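Local coordinates for protein EscN (PDB 2OBL) that is a type III secretion system protein with the P-loop nucleotide-binding fold of the ATP synthase alpha/beta family, at residues L12-D17 against V28-P33; F34-Y39 against F155-K160; I100-I105 against N113-L118; V130-D135 against L139-A144. The protein carries 1 engineered substitution. All coordinates share one frame; numbering follows the deposited sequence.

Contact 1 (L12-D17 against V28-P33)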
loop_
_atom_site.group_PDB
_atom_site.type_symbol
_atom_site.label_atom_id
_atom_site.label_comp_id
_atom_site.label_asym_id
_atom_site.label_seq_id
_atom_site.Cartn_x
_atom_site.Cartn_y
_atom_site.Cartn_z
ATOM N N LEU A 12 -16.024 -1.946 -13.496
ATOM C CA LEU A 12 -15.851 -2.880 -12.382
ATOM C C LEU A 12 -15.780 -4.338 -12.850
ATOM O O LEU A 12 -16.589 -4.780 -13.689
ATOM C CB LEU A 12 -16.970 -2.730 -11.355
ATOM C CG LEU A 12 -16.988 -1.493 -10.464
ATOM C CD1 LEU A 12 -18.110 -1.629 -9.445
ATOM C CD2 LEU A 12 -15.644 -1.310 -9.766
ATOM N N GLY A 13 -14.813 -5.066 -12.303
ATOM C CA GLY A 13 -14.596 -6.469 -12.626
ATOM C C GLY A 13 -13.779 -6.669 -13.887
ATOM O O GLY A 13 -13.579 -7.799 -14.326
ATOM N N ARG A 14 -13.277 -5.584 -14.464
ATOM C CA ARG A 14 -12.618 -5.666 -15.768
ATOM C C ARG A 14 -11.112 -5.436 -15.761
ATOM O O ARG A 14 -10.591 -4.672 -14.951
ATOM C CB ARG A 14 -13.266 -4.707 -16.761
ATOM C CG ARG A 14 -14.717 -5.041 -17.046
ATOM C CD ARG A 14 -15.136 -4.537 -18.406
ATOM N NE ARG A 14 -16.199 -5.372 -18.961
ATOM C CZ ARG A 14 -16.022 -6.256 -19.937
ATOM N NH1 ARG A 14 -14.822 -6.422 -20.500
ATOM N NH2 ARG A 14 -17.049 -6.970 -20.357
ATOM N N LEU A 15 -10.432 -6.086 -16.699
ATOM C CA LEU A 15 -9.019 -5.822 -16.963
ATOM C C LEU A 15 -8.933 -4.760 -18.039
ATOM O O LEU A 15 -9.506 -4.904 -19.121
ATOM C CB LEU A 15 -8.317 -7.083 -17.467
ATOM C CG LEU A 15 -8.063 -8.177 -16.446
ATOM C CD1 LEU A 15 -7.815 -9.495 -17.173
ATOM C CD2 LEU A 15 -6.879 -7.789 -15.616
ATOM N N ILE A 16 -8.180 -3.715 -17.737
ATOM C CA ILE A 16 -8.145 -2.499 -18.511
ATOM C C ILE A 16 -6.679 -2.206 -18.789
ATOM O O ILE A 16 -5.851 -2.398 -17.895
ATOM C CB ILE A 16 -8.694 -1.365 -17.597
ATOM C CG1 ILE A 16 -10.168 -1.620 -17.260
ATOM C CG2 ILE A 16 -8.463 -0.026 -18.182
ATOM C CD1 ILE A 16 -11.033 -1.678 -18.438
ATOM N N ASP A 17 -6.346 -1.731 -19.991
ATOM C CA ASP A 17 -4.945 -1.395 -20.305
ATOM C C ASP A 17 -4.525 -0.032 -19.771
ATOM O O ASP A 17 -5.285 0.612 -19.053
ATOM C CB ASP A 17 -4.598 -1.552 -21.800
ATOM C CG ASP A 17 -5.192 -0.462 -22.692
ATOM O OD1 ASP A 17 -5.699 0.555 -22.190
ATOM O OD2 ASP A 17 -5.142 -0.635 -23.937
ATOM N N VAL A 28 -19.756 -8.545 -26.648
ATOM C CA VAL A 28 -20.486 -7.351 -26.240
ATOM C C VAL A 28 -19.599 -6.442 -25.395
ATOM O O VAL A 28 -19.094 -6.843 -24.346
ATOM C CB VAL A 28 -21.787 -7.688 -25.483
ATOM C CG1 VAL A 28 -22.493 -6.418 -25.042
ATOM C CG2 VAL A 28 -22.714 -8.517 -26.371
ATOM N N ALA A 29 -19.417 -5.210 -25.862
ATOM C CA ALA A 29 -18.504 -4.276 -25.217
ATOM C C ALA A 29 -19.125 -3.615 -23.992
ATOM O O ALA A 29 -20.325 -3.344 -23.963
ATOM C CB ALA A 29 -18.036 -3.216 -26.216
ATOM N N PRO A 30 -18.301 -3.344 -22.968
ATOM C CA PRO A 30 -18.829 -2.608 -21.827
ATOM C C PRO A 30 -19.289 -1.207 -22.233
ATOM O O PRO A 30 -18.740 -0.611 -23.162
ATOM C CB PRO A 30 -17.653 -2.560 -20.845
ATOM C CG PRO A 30 -16.437 -2.914 -21.646
ATOM C CD PRO A 30 -16.889 -3.730 -22.804
ATOM N N TYR A 31 -20.332 -0.728 -21.565
ATOM C CA TYR A 31 -20.875 0.609 -21.776
ATOM C C TYR A 31 -20.087 1.623 -20.954
ATOM O O TYR A 31 -20.157 1.626 -19.720
ATOM C CB TYR A 31 -22.342 0.619 -21.357
ATOM C CG TYR A 31 -23.060 1.940 -21.508
ATOM C CD1 TYR A 31 -23.117 2.592 -22.732
ATOM C CD2 TYR A 31 -23.713 2.518 -20.425
ATOM C CE1 TYR A 31 -23.793 3.801 -22.871
ATOM C CE2 TYR A 31 -24.391 3.721 -20.550
ATOM C CZ TYR A 31 -24.428 4.356 -21.776
ATOM O OH TYR A 31 -25.101 5.552 -21.900
ATOM N N LEU A 32 -19.312 2.461 -21.637
ATOM C CA LEU A 32 -18.477 3.461 -20.972
ATOM C C LEU A 32 -18.762 4.824 -21.577
ATOM O O LEU A 32 -18.039 5.286 -22.459
ATOM C CB LEU A 32 -16.998 3.117 -21.119
ATOM C CG LEU A 32 -16.550 1.764 -20.561
ATOM C CD1 LEU A 32 -15.099 1.505 -20.903
ATOM C CD2 LEU A 32 -16.770 1.685 -19.050
ATOM N N PRO A 33 -19.821 5.475 -21.093
ATOM C CA PRO A 33 -20.387 6.657 -21.736
ATOM C C PRO A 33 -19.650 7.971 -21.454
ATOM O O PRO A 33 -19.910 8.966 -22.137
ATOM C CB PRO A 33 -21.807 6.707 -21.172
ATOM C CG PRO A 33 -21.718 6.058 -19.841
ATOM C CD PRO A 33 -20.545 5.106 -19.863
#
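R14, which packs on P30, reaches with NH1 toward E24 OE1 in a long, weak ion pair. The same E24 oxygen accepts a hydrogen bond from the backbone N of L15. Across the contact itself there is only van der Waals packing. CG of P30 lies over one face of the guanidinium, shifted toward its rim. R14 NE is 3.6 Å from P30 CG, and R14 CZ is 3.9 Å from P30 CD. The chain of R14 stays extended from CG to NE, which carries the flat group across to the proline. The carbonyl of V28 stands off obliquely, with its O 4.5 Å from R14 NH2. The contact is small, 119 Å² in all, and lies at the surface. The segment 12-17 includes strand 15-16, a parallel neighbour of strand 127-132 in the main sheet. L12 packs on F155 of helix 138-156. The segment 28-33 is a loop that leads into strand 34-37.

Contact 2 (F34-Y39 against F155-K160)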
loop_
_atom_site.group_PDB
_atom_site.type_symbol
_atom_site.label_atom_id
_atom_site.label_comp_id
_atom_site.label_asym_id
_atom_site.label_seq_id
_atom_site.Cartn_x
_atom_site.Cartn_y
_atom_site.Cartn_z
ATOM N N PHE A 34 -18.748 7.978 -20.472
ATOM C CA PHE A 34 -18.105 9.219 -20.018
ATOM C C PHE A 34 -16.639 9.337 -20.407
ATOM O O PHE A 34 -15.882 8.384 -20.277
ATOM C CB PHE A 34 -18.203 9.353 -18.495
ATOM C CG PHE A 34 -19.552 9.005 -17.942
ATOM C CD1 PHE A 34 -20.677 9.726 -18.320
ATOM C CD2 PHE A 34 -19.697 7.967 -17.033
ATOM C CE1 PHE A 34 -21.921 9.409 -17.809
ATOM C CE2 PHE A 34 -20.933 7.645 -16.517
ATOM C CZ PHE A 34 -22.053 8.367 -16.904
ATOM N N GLU A 35 -16.234 10.520 -20.856
ATOM C CA GLU A 35 -14.811 10.813 -21.002
ATOM C C GLU A 35 -14.304 11.670 -19.845
ATOM O O GLU A 35 -14.963 12.623 -19.415
ATOM C CB GLU A 35 -14.518 11.549 -22.304
ATOM C CG GLU A 35 -14.691 10.740 -23.564
ATOM C CD GLU A 35 -14.282 11.534 -24.788
ATOM O OE1 GLU A 35 -14.726 12.695 -24.919
ATOM O OE2 GLU A 35 -13.513 10.999 -25.616
ATOM N N ARG A 36 -13.115 11.338 -19.354
ATOM C CA ARG A 36 -12.440 12.171 -18.378
ATOM C C ARG A 36 -10.991 12.382 -18.797
ATOM O O ARG A 36 -10.370 11.504 -19.395
ATOM C CB ARG A 36 -12.496 11.543 -16.985
ATOM C CG ARG A 36 -13.879 11.599 -16.322
ATOM C CD ARG A 36 -13.732 11.620 -14.815
ATOM N NE ARG A 36 -14.999 11.754 -14.105
ATOM C CZ ARG A 36 -15.081 11.937 -12.794
ATOM N NH1 ARG A 36 -13.958 12.012 -12.068
ATOM N NH2 ARG A 36 -16.269 12.049 -12.206
ATOM N N SER A 37 -10.463 13.563 -18.487
ATOM C CA SER A 37 -9.058 13.854 -18.709
ATOM C C SER A 37 -8.199 13.012 -17.764
ATOM O O SER A 37 -8.608 12.726 -16.636
ATOM C CB SER A 37 -8.797 15.346 -18.483
ATOM O OG SER A 37 -7.413 15.640 -18.540
ATOM N N LEU A 38 -7.023 12.605 -18.233
ATOM C CA LEU A 38 -6.079 11.863 -17.379
ATOM C C LEU A 38 -5.466 12.752 -16.300
ATOM O O LEU A 38 -4.838 12.266 -15.349
ATOM C CB LEU A 38 -4.969 11.230 -18.214
ATOM C CG LEU A 38 -5.335 9.961 -18.986
ATOM C CD1 LEU A 38 -4.151 9.385 -19.741
ATOM C CD2 LEU A 38 -5.919 8.917 -18.053
ATOM N N TYR A 39 -5.665 14.058 -16.455
ATOM C CA TYR A 39 -5.103 15.026 -15.531
ATOM C C TYR A 39 -6.205 15.823 -14.843
ATOM O O TYR A 39 -7.260 16.068 -15.421
ATOM C CB TYR A 39 -4.103 15.911 -16.271
ATOM C CG TYR A 39 -3.085 15.086 -17.040
ATOM C CD1 TYR A 39 -1.984 14.532 -16.396
ATOM C CD2 TYR A 39 -3.245 14.828 -18.400
ATOM C CE1 TYR A 39 -1.058 13.763 -17.085
ATOM C CE2 TYR A 39 -2.321 14.059 -19.100
ATOM C CZ TYR A 39 -1.232 13.527 -18.434
ATOM O OH TYR A 39 -0.301 12.765 -19.115
ATOM N N PHE A 155 -14.998 6.909 -9.330
ATOM C CA PHE A 155 -15.724 6.161 -8.294
ATOM C C PHE A 155 -15.884 6.929 -6.973
ATOM O O PHE A 155 -16.951 6.877 -6.343
ATOM C CB PHE A 155 -15.143 4.753 -8.119
ATOM C CG PHE A 155 -15.523 3.823 -9.236
ATOM C CD1 PHE A 155 -16.837 3.379 -9.360
ATOM C CD2 PHE A 155 -14.601 3.447 -10.199
ATOM C CE1 PHE A 155 -17.215 2.533 -10.403
ATOM C CE2 PHE A 155 -14.972 2.599 -11.254
ATOM C CZ PHE A 155 -16.280 2.135 -11.355
ATOM N N ARG A 156 -14.854 7.681 -6.582
ATOM C CA ARG A 156 -14.977 8.591 -5.438
ATOM C C ARG A 156 -16.169 9.534 -5.637
ATOM O O ARG A 156 -16.985 9.733 -4.729
ATOM C CB ARG A 156 -13.701 9.415 -5.279
ATOM C CG ARG A 156 -13.728 10.430 -4.132
ATOM C CD ARG A 156 -12.697 11.512 -4.385
ATOM N NE ARG A 156 -12.946 12.175 -5.669
ATOM C CZ ARG A 156 -12.071 12.960 -6.290
ATOM N NH1 ARG A 156 -10.881 13.195 -5.753
ATOM N NH2 ARG A 156 -12.387 13.515 -7.451
ATOM N N ASP A 157 -16.263 10.099 -6.837
ATOM C CA ASP A 157 -17.334 11.041 -7.172
ATOM C C ASP A 157 -18.739 10.434 -7.105
ATOM O O ASP A 157 -19.722 11.172 -7.102
ATOM C CB ASP A 157 -17.091 11.652 -8.557
ATOM C CG ASP A 157 -15.838 12.520 -8.615
ATOM O OD1 ASP A 157 -15.330 12.961 -7.562
ATOM O OD2 ASP A 157 -15.355 12.767 -9.734
ATOM N N GLN A 158 -18.833 9.107 -7.061
ATOM C CA GLN A 158 -20.119 8.425 -6.866
ATOM C C GLN A 158 -20.417 8.227 -5.379
ATOM O O GLN A 158 -21.468 7.674 -5.009
ATOM C CB GLN A 158 -20.156 7.064 -7.571
ATOM C CG GLN A 158 -19.641 7.055 -9.002
ATOM C CD GLN A 158 -20.208 8.180 -9.818
ATOM O OE1 GLN A 158 -21.427 8.307 -9.942
ATOM N NE2 GLN A 158 -19.329 9.019 -10.379
ATOM N N GLY A 159 -19.496 8.684 -4.537
ATOM C CA GLY A 159 -19.641 8.569 -3.091
ATOM C C GLY A 159 -18.997 7.320 -2.513
ATOM O O GLY A 159 -19.222 6.983 -1.347
ATOM N N LYS A 160 -18.197 6.627 -3.322
ATOM C CA LYS A 160 -17.555 5.391 -2.887
ATOM C C LYS A 160 -16.280 5.683 -2.108
ATOM O O LYS A 160 -15.559 6.626 -2.415
ATOM C CB LYS A 160 -17.205 4.506 -4.091
ATOM C CG LYS A 160 -18.385 4.192 -5.014
ATOM C CD LYS A 160 -19.446 3.368 -4.307
ATOM C CE LYS A 160 -20.571 2.985 -5.264
ATOM N NZ LYS A 160 -21.662 2.269 -4.540
#
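The guanidinium of R36 and the carboxylate of D157 meet edge on, with their planes 36° apart. D157 OD2 lies close to the guanidinium plane and is gripped end-on by both terminal nitrogens of R36. R36 NH2 donates to the anti lone pair of D157 OD2 at 2.7 Å. R36 NH1 donates to the same OD2 at 2.8 Å, nearly along the C-O bond. Neither bond is straight, with N-H...O angles of 143° and 138°, as expected when two donors share one oxygen. The other oxygen is taken by R156, which approaches side-on. R156 NE and NH2 reach D157 OD1 from the same face of the carboxylate, NH2 at 3.0 Å. D157 therefore joins two arginines in a salt-bridge network, and its charge probably eases the 5.1 Å approach of R36 NH1 to R156 NH2.

The aspartate lies shortly before G159, where a Schellman motif ends the helix. G159, with positive phi, bonds back to R156 O, and K160 N bonds back to F155 O at 3.3 Å. R36 belongs to strand 34-37, which pairs antiparallel with strand 4-7. Its extended side chain runs along the helix, touching T150, E153 and Y154. Just beyond R36 the strand closes in an ST turn, where Y39 N donates to S37 OG at 3.1 Å.

Contact 3 (I100-I105 against N113-L118)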
loop_
_atom_site.group_PDB
_atom_site.type_symbol
_atom_site.label_atom_id
_atom_site.label_comp_id
_atom_site.label_asym_id
_atom_site.label_seq_id
_atom_site.Cartn_x
_atom_site.Cartn_y
_atom_site.Cartn_z
ATOM N N ILE A 100 -11.969 -1.004 -5.338
ATOM C CA ILE A 100 -10.514 -1.040 -5.409
ATOM C C ILE A 100 -10.086 -0.789 -6.844
ATOM O O ILE A 100 -10.564 -1.445 -7.772
ATOM C CB ILE A 100 -9.934 -2.402 -4.942
ATOM C CG1 ILE A 100 -10.395 -2.728 -3.519
ATOM C CG2 ILE A 100 -8.410 -2.371 -4.995
ATOM C CD1 ILE A 100 -10.166 -4.183 -3.150
ATOM N N VAL A 101 -9.200 0.185 -7.028
ATOM C CA VAL A 101 -8.609 0.407 -8.322
ATOM C C VAL A 101 -7.143 0.035 -8.214
ATOM O O VAL A 101 -6.395 0.657 -7.462
ATOM C CB VAL A 101 -8.771 1.866 -8.784
ATOM C CG1 VAL A 101 -8.103 2.085 -10.126
ATOM C CG2 VAL A 101 -10.253 2.240 -8.833
ATOM N N LEU A 102 -6.757 -0.987 -8.968
ATOM C CA LEU A 102 -5.400 -1.510 -8.962
ATOM C C LEU A 102 -4.671 -1.067 -10.215
ATOM O O LEU A 102 -5.239 -1.077 -11.316
ATOM C CB LEU A 102 -5.434 -3.037 -8.907
ATOM C CG LEU A 102 -5.511 -3.683 -7.529
ATOM C CD1 LEU A 102 -6.067 -5.084 -7.612
ATOM C CD2 LEU A 102 -4.115 -3.721 -6.911
ATOM N N ALA A 103 -3.428 -0.635 -10.040
ATOM C CA ALA A 103 -2.557 -0.374 -11.153
ATOM C C ALA A 103 -1.392 -1.325 -11.000
ATOM O O ALA A 103 -0.598 -1.213 -10.043
ATOM C CB ALA A 103 -2.086 1.064 -11.164
ATOM N N LEU A 104 -1.320 -2.294 -11.907
ATOM C CA LEU A 104 -0.236 -3.270 -11.908
ATOM C C LEU A 104 0.697 -2.957 -13.069
ATOM O O LEU A 104 0.390 -3.246 -14.238
ATOM C CB LEU A 104 -0.795 -4.686 -12.030
ATOM C CG LEU A 104 -1.856 -5.083 -10.997
ATOM C CD1 LEU A 104 -2.319 -6.509 -11.238
ATOM C CD2 LEU A 104 -1.295 -4.930 -9.601
ATOM N N ILE A 105 1.829 -2.351 -12.739
ATOM C CA ILE A 105 2.701 -1.742 -13.731
ATOM C C ILE A 105 4.087 -2.386 -13.806
ATOM O O ILE A 105 4.813 -2.482 -12.808
ATOM C CB ILE A 105 2.879 -0.216 -13.436
ATOM C CG1 ILE A 105 1.504 0.492 -13.340
ATOM C CG2 ILE A 105 3.842 0.424 -14.461
ATOM C CD1 ILE A 105 1.588 1.983 -12.984
ATOM N N ASN A 113 -0.512 -12.668 -13.159
ATOM C CA ASN A 113 -1.449 -13.751 -12.916
ATOM C C ASN A 113 -1.325 -14.321 -11.501
ATOM O O ASN A 113 -2.329 -14.690 -10.890
ATOM C CB ASN A 113 -1.361 -14.816 -14.014
ATOM C CG ASN A 113 -1.860 -14.292 -15.348
ATOM O OD1 ASN A 113 -1.393 -14.698 -16.408
ATOM N ND2 ASN A 113 -2.801 -13.354 -15.295
ATOM N N GLU A 114 -0.108 -14.337 -10.961
ATOM C CA GLU A 114 0.101 -14.801 -9.590
ATOM C C GLU A 114 -0.568 -13.895 -8.558
ATOM O O GLU A 114 -1.090 -14.364 -7.538
ATOM C CB GLU A 114 1.595 -15.003 -9.300
ATOM C CG GLU A 114 2.150 -16.241 -10.015
ATOM C CD GLU A 114 3.650 -16.435 -9.847
ATOM O OE1 GLU A 114 4.295 -15.635 -9.133
ATOM O OE2 GLU A 114 4.180 -17.398 -10.438
ATOM N N PHE A 115 -0.563 -12.591 -8.824
ATOM C CA PHE A 115 -1.296 -11.671 -7.975
ATOM C C PHE A 115 -2.801 -11.807 -8.131
ATOM O O PHE A 115 -3.531 -11.849 -7.140
ATOM C CB PHE A 115 -0.906 -10.212 -8.238
ATOM C CG PHE A 115 -1.735 -9.236 -7.456
ATOM C CD1 PHE A 115 -1.602 -9.137 -6.073
ATOM C CD2 PHE A 115 -2.672 -8.439 -8.098
ATOM C CE1 PHE A 115 -2.396 -8.244 -5.352
ATOM C CE2 PHE A 115 -3.456 -7.552 -7.399
ATOM C CZ PHE A 115 -3.319 -7.453 -6.019
ATOM N N LEU A 116 -3.271 -11.854 -9.379
ATOM C CA LEU A 116 -4.706 -11.941 -9.631
ATOM C C LEU A 116 -5.309 -13.194 -9.006
ATOM O O LEU A 116 -6.453 -13.199 -8.546
ATOM C CB LEU A 116 -4.998 -11.881 -11.133
ATOM C CG LEU A 116 -4.649 -10.560 -11.832
ATOM C CD1 LEU A 116 -5.115 -10.625 -13.277
ATOM C CD2 LEU A 116 -5.252 -9.341 -11.112
ATOM N N ALA A 117 -4.530 -14.269 -8.983
ATOM C CA ALA A 117 -4.999 -15.511 -8.374
ATOM C C ALA A 117 -5.341 -15.367 -6.885
ATOM O O ALA A 117 -6.137 -16.137 -6.361
ATOM C CB ALA A 117 -3.975 -16.625 -8.599
ATOM N N LEU A 118 -4.758 -14.375 -6.209
ATOM C CA LEU A 118 -5.023 -14.149 -4.778
ATOM C C LEU A 118 -6.404 -13.539 -4.524
ATOM O O LEU A 118 -6.860 -13.462 -3.380
ATOM C CB LEU A 118 -3.953 -13.220 -4.171
ATOM C CG LEU A 118 -2.500 -13.639 -4.387
ATOM C CD1 LEU A 118 -1.549 -12.583 -3.866
ATOM C CD2 LEU A 118 -2.214 -14.974 -3.688
#
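F115 packs against L102 and L104, and its ring edge meets L102. L102 comes at the ring head-on. Its CD1 lies in the ring plane, 3.6 Å from F115 CE2, and its CD2 is 3.9 Å from F115 CZ. L104 crosses the phenylalanine side chain at about a right angle, with CD1 3.7 Å from F115 CD2. The same methyl of L104 also meets the next helix residue, at 4.1 Å from L116 CD2. All of these contacts are apolar.

The ring is carried to the sheet by its first torsion, which sets CG anti to the backbone N (chi1 175°). L116 has CG on the other side, anti to the carbonyl carbon, and only its tip arrives. L102 and L104 are two residues apart on the strand, which turns both side chains to the same face of the sheet. Further out, F115 packs on L88 and C92 of helix 84-94 and touches residues of the probable Walker A P-loop. A bound imidazole, probably from the crystallisation liquor, lies about 4 Å from the side chain of L104.

Strand 99-105 has parallel neighbours on both flanks, 127-132 and 161-167. Helix 109-116 lies in the beta-alpha-beta connection from 99-105 to 127-132. Together with helix 84-94 it covers the face bearing L102 and L104, while V101, A103 and I105 point to helix 138-156 on the opposite face.

Contact 4 (V130-D135 against L139-A144)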
loop_
_atom_site.group_PDB
_atom_site.type_symbol
_atom_site.label_atom_id
_atom_site.label_comp_id
_atom_site.label_asym_id
_atom_site.label_seq_id
_atom_site.Cartn_x
_atom_site.Cartn_y
_atom_site.Cartn_z
ATOM N N VAL A 130 -6.154 -2.100 -13.729
ATOM C CA VAL A 130 -5.367 -1.444 -14.760
ATOM C C VAL A 130 -4.028 -2.174 -14.850
ATOM O O VAL A 130 -3.226 -2.155 -13.917
ATOM C CB VAL A 130 -5.136 0.042 -14.451
ATOM C CG1 VAL A 130 -4.274 0.683 -15.558
ATOM C CG2 VAL A 130 -6.476 0.769 -14.286
ATOM N N VAL A 131 -3.809 -2.865 -15.962
ATOM C CA VAL A 131 -2.626 -3.709 -16.077
ATOM C C VAL A 131 -1.794 -3.336 -17.284
ATOM O O VAL A 131 -2.294 -3.306 -18.419
ATOM C CB VAL A 131 -3.021 -5.196 -16.185
ATOM C CG1 VAL A 131 -1.774 -6.078 -16.390
ATOM C CG2 VAL A 131 -3.842 -5.619 -14.971
ATOM N N THR A 132 -0.515 -3.047 -17.043
ATOM C CA THR A 132 0.429 -2.790 -18.129
ATOM C C THR A 132 1.733 -3.513 -17.853
ATOM O O THR A 132 2.524 -3.080 -17.003
ATOM C CB THR A 132 0.700 -1.278 -18.333
ATOM O OG1 THR A 132 1.137 -0.683 -17.100
ATOM C CG2 THR A 132 -0.561 -0.581 -18.805
ATOM N N THR A 133 1.950 -4.613 -18.562
ATOM C CA THR A 133 3.124 -5.434 -18.332
ATOM C C THR A 133 4.393 -4.844 -18.933
ATOM O O THR A 133 4.349 -3.839 -19.662
ATOM C CB THR A 133 2.908 -6.850 -18.862
ATOM O OG1 THR A 133 2.547 -6.761 -20.238
ATOM C CG2 THR A 133 1.774 -7.512 -18.097
ATOM N N SER A 134 5.523 -5.476 -18.623
ATOM C CA SER A 134 6.832 -4.953 -18.994
ATOM C C SER A 134 7.006 -4.795 -20.504
ATOM O O SER A 134 7.774 -3.947 -20.956
ATOM C CB SER A 134 7.947 -5.845 -18.430
ATOM O OG SER A 134 7.801 -7.174 -18.886
ATOM N N ASP A 135 6.285 -5.598 -21.279
ATOM C CA ASP A 135 6.442 -5.586 -22.738
ATOM C C ASP A 135 5.775 -4.382 -23.388
ATOM O O ASP A 135 6.076 -4.041 -24.542
ATOM C CB ASP A 135 5.877 -6.868 -23.354
ATOM C CG ASP A 135 4.490 -7.203 -22.825
ATOM O OD1 ASP A 135 4.371 -7.472 -21.612
ATOM O OD2 ASP A 135 3.518 -7.211 -23.614
ATOM N N LEU A 139 5.260 4.690 -22.709
ATOM C CA LEU A 139 4.139 5.634 -22.629
ATOM C C LEU A 139 2.901 5.014 -21.987
ATOM O O LEU A 139 2.224 5.650 -21.173
ATOM C CB LEU A 139 3.785 6.190 -24.018
ATOM C CG LEU A 139 2.816 7.383 -24.031
ATOM C CD1 LEU A 139 3.412 8.573 -23.313
ATOM C CD2 LEU A 139 2.440 7.768 -25.454
ATOM N N GLU A 140 2.600 3.774 -22.355
ATOM C CA GLU A 140 1.476 3.082 -21.772
ATOM C C GLU A 140 1.688 2.781 -20.285
ATOM O O GLU A 140 0.782 2.949 -19.488
ATOM C CB GLU A 140 1.176 1.799 -22.541
ATOM C CG GLU A 140 -0.268 1.396 -22.440
ATOM C CD GLU A 140 -0.519 0.019 -22.978
ATOM O OE1 GLU A 140 0.258 -0.440 -23.829
ATOM O OE2 GLU A 140 -1.497 -0.601 -22.541
ATOM N N ARG A 141 2.881 2.321 -19.917
ATOM C CA ARG A 141 3.186 2.040 -18.505
ATOM C C ARG A 141 3.142 3.309 -17.625
ATOM O O ARG A 141 2.717 3.275 -16.450
ATOM C CB ARG A 141 4.530 1.326 -18.376
ATOM C CG ARG A 141 4.505 -0.128 -18.892
ATOM C CD ARG A 141 5.873 -0.808 -18.769
ATOM N NE ARG A 141 6.719 -0.547 -19.936
ATOM C CZ ARG A 141 7.857 0.145 -19.917
ATOM N NH1 ARG A 141 8.340 0.650 -18.782
ATOM N NH2 ARG A 141 8.541 0.318 -21.048
ATOM N N MET A 142 3.587 4.427 -18.182
ATOM C CA MET A 142 3.468 5.696 -17.474
ATOM C C MET A 142 2.003 6.116 -17.331
ATOM O O MET A 142 1.565 6.528 -16.251
ATOM C CB MET A 142 4.239 6.786 -18.202
ATOM C CG MET A 142 4.046 8.160 -17.593
ATOM S SD MET A 142 4.887 9.392 -18.573
ATOM C CE MET A 142 4.768 10.809 -17.476
ATOM N N LYS A 143 1.242 6.024 -18.422
ATOM C CA LYS A 143 -0.149 6.500 -18.398
ATOM C C LYS A 143 -1.020 5.691 -17.442
ATOM O O LYS A 143 -2.011 6.202 -16.899
ATOM C CB LYS A 143 -0.749 6.530 -19.818
ATOM C CG LYS A 143 -0.260 7.711 -20.666
ATOM C CD LYS A 143 -0.638 7.549 -22.142
ATOM C CE LYS A 143 -0.297 8.811 -22.945
ATOM N NZ LYS A 143 -1.060 8.859 -24.247
ATOM N N ALA A 144 -0.642 4.435 -17.204
ATOM C CA ALA A 144 -1.437 3.566 -16.320
ATOM C C ALA A 144 -1.659 4.187 -14.948
ATOM O O ALA A 144 -2.716 4.027 -14.364
ATOM C CB ALA A 144 -0.802 2.179 -16.173
HETATM O O HOH W 1 -1.690 -3.598 -21.191
HETATM O O HOH W 2 9.061 -2.342 -22.950
#
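E140 touches T132 with its carboxylate end, where E140 OE2 is 3.9 Å from T132 CG2. With CG anti to the backbone N (chi1 -153°) and the chain extended, the carboxylate reaches this methyl. A water links the two segments, donating to V131 O at 2.9 Å and to E140 OE2 at 3.3 Å. The carboxylate is also held from outside, by a salt bridge from R136 to OE1 and a hydrogen bond from G18 N to OE2.

R141 follows. Its chain bends at chi3 (-87°) and lays CD 3.5 Å from T133 O. The guanidinium stands oblique to the carbonyls of T133 and S134. NE donates to R136 O instead, and a second water joins S134 O to NH2, the latter link weak.

One turn on from E140, A144 fits its methyl against the strand. A144 CB is 3.6 Å from T132 OG1 and 3.8 Å from V130 CG1. T132 OG1 is buried with no partner in the model, but T132 has two deposited conformers, which makes the point doubtful. Helix 138-156 here runs back nearly antiparallel to strand 127-132, at 155°, with the short axes 8.3 Å apart. It is the helix of a beta-alpha-beta crossover that passes over strand 99-105 to strand 161-167.

The direct contact is therefore van der Waals packing, while polar bonding between the segments passes through water.

Contacts 3 and 4 belong to the core sheet, and contacts 1 and 2 lie at the protein surface. Contact 3 is buried and wholly apolar. Contact 4 is partly buried and adds waters to its packing. Strands 99-105 and 127-132 are neighbours, and these two contacts join by a probable backbone hydrogen bond, L104 N to V130 O at 2.8 Å. They place helices on opposite faces of one sheet. Contact 1 adds the short edge strand 15-16 beside 127-132, with an arginine on a proline. Contact 2 uses the far end of the helix of contact 4, and it alone is held by a direct salt bridge.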